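PDB 2H2Y: ubiquitin-conjugating enzyme from Plasmodium falciparum 3D7, which probably acts as a ubiquitin-conjugating (E2) enzyme, passing ubiquitin on towards target proteins, with this chain comprising its UBC domain. Local coordinates for residues A21-L29 with I42-W52. Sequence-based numbering, arbitrary orientation.
Sequences ANYRIQKEL and IDVHPSNIRIW
Glu28, whose CB rests against Trp52 CH2, holds Arg24, one turn back on the helix, in a side-on salt bridge: Arg24 NE lies 2.7 Å and Arg24 NH2 2.9 Å from Glu28 OE1, both bonds in the guanidinium plane. Glu28 OE2 accepts a hydrogen bond from the backbone N of Ile119, tying the N-terminal helix of this UBC fold to the start of helix 119-130. CG of Glu28 stands anti to its carbonyl carbon (chi1 -70°), and a bend at chi2 carries the carboxylate away from the hairpin of strands 40-44 and 51-57.

Branched aliphatic side chains suit the interior between helix and hairpin, packing beside the indole. Leu29 lays CD1 over the six-membered ring of Trp52, a CH-pi contact 4.2 Å from the centroid, and the same methyl meets Val44 CG1 at 3.8 Å and Ile42 CD1 at 4.0 Å. Ile25 and Ile49 run antiparallel, CG2 of Ile25 3.8 Å from CG1 of Ile49. The indole rim faces the helix backbone, with Ile25 O in the ring plane at its edge, and NE1 bonds weakly to Ile49 O. Ala21 CB covers one face of the Arg50 guanidinium, 3.9 Å from Arg50 NH2.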
loop_
_atom_site.group_PDB
_atom_site.type_symbol
_atom_site.label_atom_id
_atom_site.label_comp_id
_atom_site.label_asym_id
_atom_site.label_seq_id
_atom_site.Cartn_x
_atom_site.Cartn_y
_atom_site.Cartn_z
ATOM N N ALA A 21 -9.590 -11.568 10.183
ATOM C CA ALA A 21 -8.554 -10.818 9.473
ATOM C C ALA A 21 -9.152 -9.775 8.533
ATOM O O ALA A 21 -8.614 -8.673 8.395
ATOM C CB ALA A 21 -7.657 -11.777 8.687
ATOM N N ASN A 22 -10.261 -10.128 7.887
ATOM C CA ASN A 22 -10.924 -9.207 6.974
ATOM C C ASN A 22 -11.362 -7.945 7.705
ATOM O O ASN A 22 -11.254 -6.841 7.173
ATOM C CB ASN A 22 -12.122 -9.890 6.319
ATOM C CG ASN A 22 -11.722 -10.741 5.121
ATOM O OD1 ASN A 22 -12.510 -11.547 4.616
ATOM N ND2 ASN A 22 -10.494 -10.553 4.654
ATOM N N TYR A 23 -11.843 -8.112 8.933
ATOM C CA TYR A 23 -12.279 -6.985 9.745
ATOM C C TYR A 23 -11.177 -5.935 9.799
ATOM O O TYR A 23 -11.376 -4.789 9.398
ATOM C CB TYR A 23 -12.626 -7.465 11.152
ATOM C CG TYR A 23 -12.994 -6.356 12.124
ATOM C CD1 TYR A 23 -12.007 -5.577 12.730
ATOM C CD2 TYR A 23 -14.330 -6.096 12.445
ATOM C CE1 TYR A 23 -12.332 -4.573 13.629
ATOM C CE2 TYR A 23 -14.670 -5.090 13.348
ATOM C CZ TYR A 23 -13.663 -4.333 13.934
ATOM O OH TYR A 23 -13.981 -3.326 14.818
ATOM N N ARG A 24 -10.012 -6.330 10.297
ATOM C CA ARG A 24 -8.880 -5.419 10.382
ATOM C C ARG A 24 -8.524 -4.845 9.006
ATOM O O ARG A 24 -8.193 -3.670 8.888
ATOM C CB ARG A 24 -7.675 -6.148 10.976
ATOM C CG ARG A 24 -6.375 -5.378 10.914
ATOM C CD ARG A 24 -6.540 -3.978 11.445
ATOM N NE ARG A 24 -5.273 -3.260 11.420
ATOM C CZ ARG A 24 -4.231 -3.570 12.182
ATOM N NH1 ARG A 24 -4.308 -4.589 13.028
ATOM N NH2 ARG A 24 -3.116 -2.854 12.099
ATOM N N ILE A 25 -8.595 -5.675 7.968
ATOM C CA ILE A 25 -8.288 -5.218 6.622
ATOM C C ILE A 25 -9.280 -4.138 6.218
ATOM O O ILE A 25 -8.906 -3.101 5.666
ATOM C CB ILE A 25 -8.336 -6.393 5.609
ATOM C CG1 ILE A 25 -7.069 -7.232 5.748
ATOM C CG2 ILE A 25 -8.448 -5.877 4.177
ATOM C CD1 ILE A 25 -7.126 -8.534 5.002
ATOM N N GLN A 26 -10.554 -4.381 6.492
ATOM C CA GLN A 26 -11.582 -3.404 6.161
ATOM C C GLN A 26 -11.324 -2.108 6.919
ATOM O O GLN A 26 -11.453 -1.018 6.365
ATOM C CB GLN A 26 -12.961 -3.949 6.517
ATOM C CG GLN A 26 -14.052 -2.907 6.510
ATOM C CD GLN A 26 -15.402 -3.518 6.749
ATOM O OE1 GLN A 26 -16.087 -3.907 5.813
ATOM N NE2 GLN A 26 -15.785 -3.634 8.012
ATOM N N LYS A 27 -10.946 -2.228 8.188
ATOM C CA LYS A 27 -10.673 -1.042 8.982
ATOM C C LYS A 27 -9.512 -0.287 8.348
ATOM O O LYS A 27 -9.513 0.945 8.303
ATOM C CB LYS A 27 -10.348 -1.424 10.426
ATOM C CG LYS A 27 -10.588 -0.291 11.416
ATOM C CD LYS A 27 -10.805 -0.810 12.831
ATOM C CE LYS A 27 -9.502 -1.203 13.499
ATOM N NZ LYS A 27 -8.630 -0.010 13.699
ATOM N N GLU A 28 -8.535 -1.032 7.834
ATOM C CA GLU A 28 -7.372 -0.434 7.183
ATOM C C GLU A 28 -7.732 0.247 5.869
ATOM O O GLU A 28 -7.115 1.251 5.499
ATOM C CB GLU A 28 -6.304 -1.491 6.933
ATOM C CG GLU A 28 -5.645 -1.988 8.200
ATOM C CD GLU A 28 -4.696 -0.976 8.805
ATOM O OE1 GLU A 28 -4.274 -1.183 9.964
ATOM O OE2 GLU A 28 -4.363 0.017 8.125
ATOM N N LEU A 29 -8.722 -0.296 5.162
ATOM C CA LEU A 29 -9.149 0.293 3.897
ATOM C C LEU A 29 -9.756 1.673 4.153
ATOM O O LEU A 29 -9.347 2.663 3.532
ATOM C CB LEU A 29 -10.175 -0.608 3.199
ATOM C CG LEU A 29 -10.774 -0.088 1.880
ATOM C CD1 LEU A 29 -9.695 0.056 0.816
ATOM C CD2 LEU A 29 -11.845 -1.052 1.406
ATOM N N ILE A 42 -6.526 4.432 -5.036
ATOM C CA ILE A 42 -6.603 3.018 -4.705
ATOM C C ILE A 42 -7.714 2.265 -5.414
ATOM O O ILE A 42 -8.608 2.855 -6.011
ATOM C CB ILE A 42 -6.771 2.827 -3.185
ATOM C CG1 ILE A 42 -6.509 1.368 -2.809
ATOM C CG2 ILE A 42 -8.168 3.241 -2.768
ATOM C CD1 ILE A 42 -6.512 1.099 -1.325
ATOM N N ASP A 43 -7.635 0.945 -5.356
ATOM C CA ASP A 43 -8.646 0.103 -5.955
ATOM C C ASP A 43 -8.424 -1.319 -5.507
ATOM O O ASP A 43 -7.363 -1.884 -5.749
ATOM C CB ASP A 43 -8.592 0.176 -7.474
ATOM C CG ASP A 43 -9.677 -0.654 -8.116
ATOM O OD1 ASP A 43 -10.804 -0.677 -7.565
ATOM O OD2 ASP A 43 -9.411 -1.277 -9.165
ATOM N N VAL A 44 -9.414 -1.899 -4.840
ATOM C CA VAL A 44 -9.273 -3.268 -4.377
ATOM C C VAL A 44 -9.940 -4.225 -5.341
ATOM O O VAL A 44 -10.852 -3.862 -6.085
ATOM C CB VAL A 44 -9.865 -3.482 -2.961
ATOM C CG1 VAL A 44 -9.361 -2.406 -2.022
ATOM C CG2 VAL A 44 -11.371 -3.494 -3.015
ATOM N N HIS A 45 -9.452 -5.455 -5.326
ATOM C CA HIS A 45 -9.963 -6.504 -6.181
ATOM C C HIS A 45 -11.424 -6.762 -5.830
ATOM O O HIS A 45 -11.792 -6.832 -4.652
ATOM C CB HIS A 45 -9.142 -7.774 -5.961
ATOM C CG HIS A 45 -9.445 -8.868 -6.933
ATOM N ND1 HIS A 45 -10.732 -9.257 -7.237
ATOM C CD2 HIS A 45 -8.627 -9.667 -7.657
ATOM C CE1 HIS A 45 -10.694 -10.249 -8.109
ATOM N NE2 HIS A 45 -9.429 -10.518 -8.381
ATOM N N PRO A 46 -12.287 -6.878 -6.846
ATOM C CA PRO A 46 -13.702 -7.138 -6.554
ATOM C C PRO A 46 -13.835 -8.608 -6.152
ATOM O O PRO A 46 -13.299 -9.485 -6.824
ATOM C CB PRO A 46 -14.388 -6.820 -7.879
ATOM C CG PRO A 46 -13.335 -7.224 -8.896
ATOM C CD PRO A 46 -12.062 -6.680 -8.291
ATOM N N SER A 47 -14.523 -8.864 -5.046
ATOM C CA SER A 47 -14.722 -10.223 -4.530
ATOM C C SER A 47 -13.495 -10.755 -3.785
ATOM O O SER A 47 -13.379 -11.961 -3.539
ATOM C CB SER A 47 -15.078 -11.196 -5.659
ATOM O OG SER A 47 -13.906 -11.731 -6.255
ATOM N N ASN A 48 -12.577 -9.859 -3.434
ATOM C CA ASN A 48 -11.376 -10.249 -2.701
ATOM C C ASN A 48 -10.764 -9.012 -2.057
ATOM O O ASN A 48 -9.960 -8.311 -2.684
ATOM C CB ASN A 48 -10.355 -10.895 -3.638
ATOM C CG ASN A 48 -9.200 -11.520 -2.886
ATOM O OD1 ASN A 48 -8.980 -11.222 -1.707
ATOM N ND2 ASN A 48 -8.447 -12.387 -3.563
ATOM N N ILE A 49 -11.131 -8.750 -0.805
ATOM C CA ILE A 49 -10.636 -7.571 -0.106
ATOM C C ILE A 49 -9.156 -7.676 0.255
ATOM O O ILE A 49 -8.503 -6.671 0.547
ATOM C CB ILE A 49 -11.486 -7.289 1.164
ATOM C CG1 ILE A 49 -11.300 -5.838 1.597
ATOM C CG2 ILE A 49 -11.100 -8.226 2.287
ATOM C CD1 ILE A 49 -12.274 -5.402 2.648
ATOM N N ARG A 50 -8.631 -8.897 0.201
ATOM C CA ARG A 50 -7.232 -9.170 0.519
ATOM C C ARG A 50 -6.251 -8.562 -0.482
ATOM O O ARG A 50 -5.086 -8.367 -0.164
ATOM C CB ARG A 50 -6.985 -10.680 0.574
ATOM C CG ARG A 50 -7.858 -11.456 1.548
ATOM C CD ARG A 50 -7.674 -10.963 2.966
ATOM N NE ARG A 50 -8.357 -11.808 3.942
ATOM C CZ ARG A 50 -7.848 -12.923 4.457
ATOM N NH1 ARG A 50 -6.640 -13.335 4.093
ATOM N NH2 ARG A 50 -8.546 -13.628 5.341
ATOM N N ILE A 51 -6.711 -8.259 -1.688
ATOM C CA ILE A 51 -5.817 -7.708 -2.703
ATOM C C ILE A 51 -6.060 -6.248 -3.037
ATOM O O ILE A 51 -7.136 -5.893 -3.508
ATOM C CB ILE A 51 -5.922 -8.490 -4.029
ATOM C CG1 ILE A 51 -5.681 -9.978 -3.790
ATOM C CG2 ILE A 51 -4.905 -7.958 -5.012
ATOM C CD1 ILE A 51 -6.013 -10.830 -4.988
ATOM N N TRP A 52 -5.054 -5.410 -2.813
ATOM C CA TRP A 52 -5.164 -3.987 -3.125
ATOM C C TRP A 52 -4.077 -3.589 -4.122
ATOM O O TRP A 52 -3.019 -4.213 -4.195
ATOM C CB TRP A 52 -4.954 -3.108 -1.890
ATOM C CG TRP A 52 -5.884 -3.281 -0.744
ATOM C CD1 TRP A 52 -6.840 -4.241 -0.584
ATOM C CD2 TRP A 52 -5.876 -2.511 0.463
ATOM N NE1 TRP A 52 -7.424 -4.120 0.655
ATOM C CE2 TRP A 52 -6.851 -3.066 1.319
ATOM C CE3 TRP A 52 -5.132 -1.407 0.909
ATOM C CZ2 TRP A 52 -7.104 -2.554 2.599
ATOM C CZ3 TRP A 52 -5.383 -0.899 2.180
ATOM C CH2 TRP A 52 -6.362 -1.475 3.011
#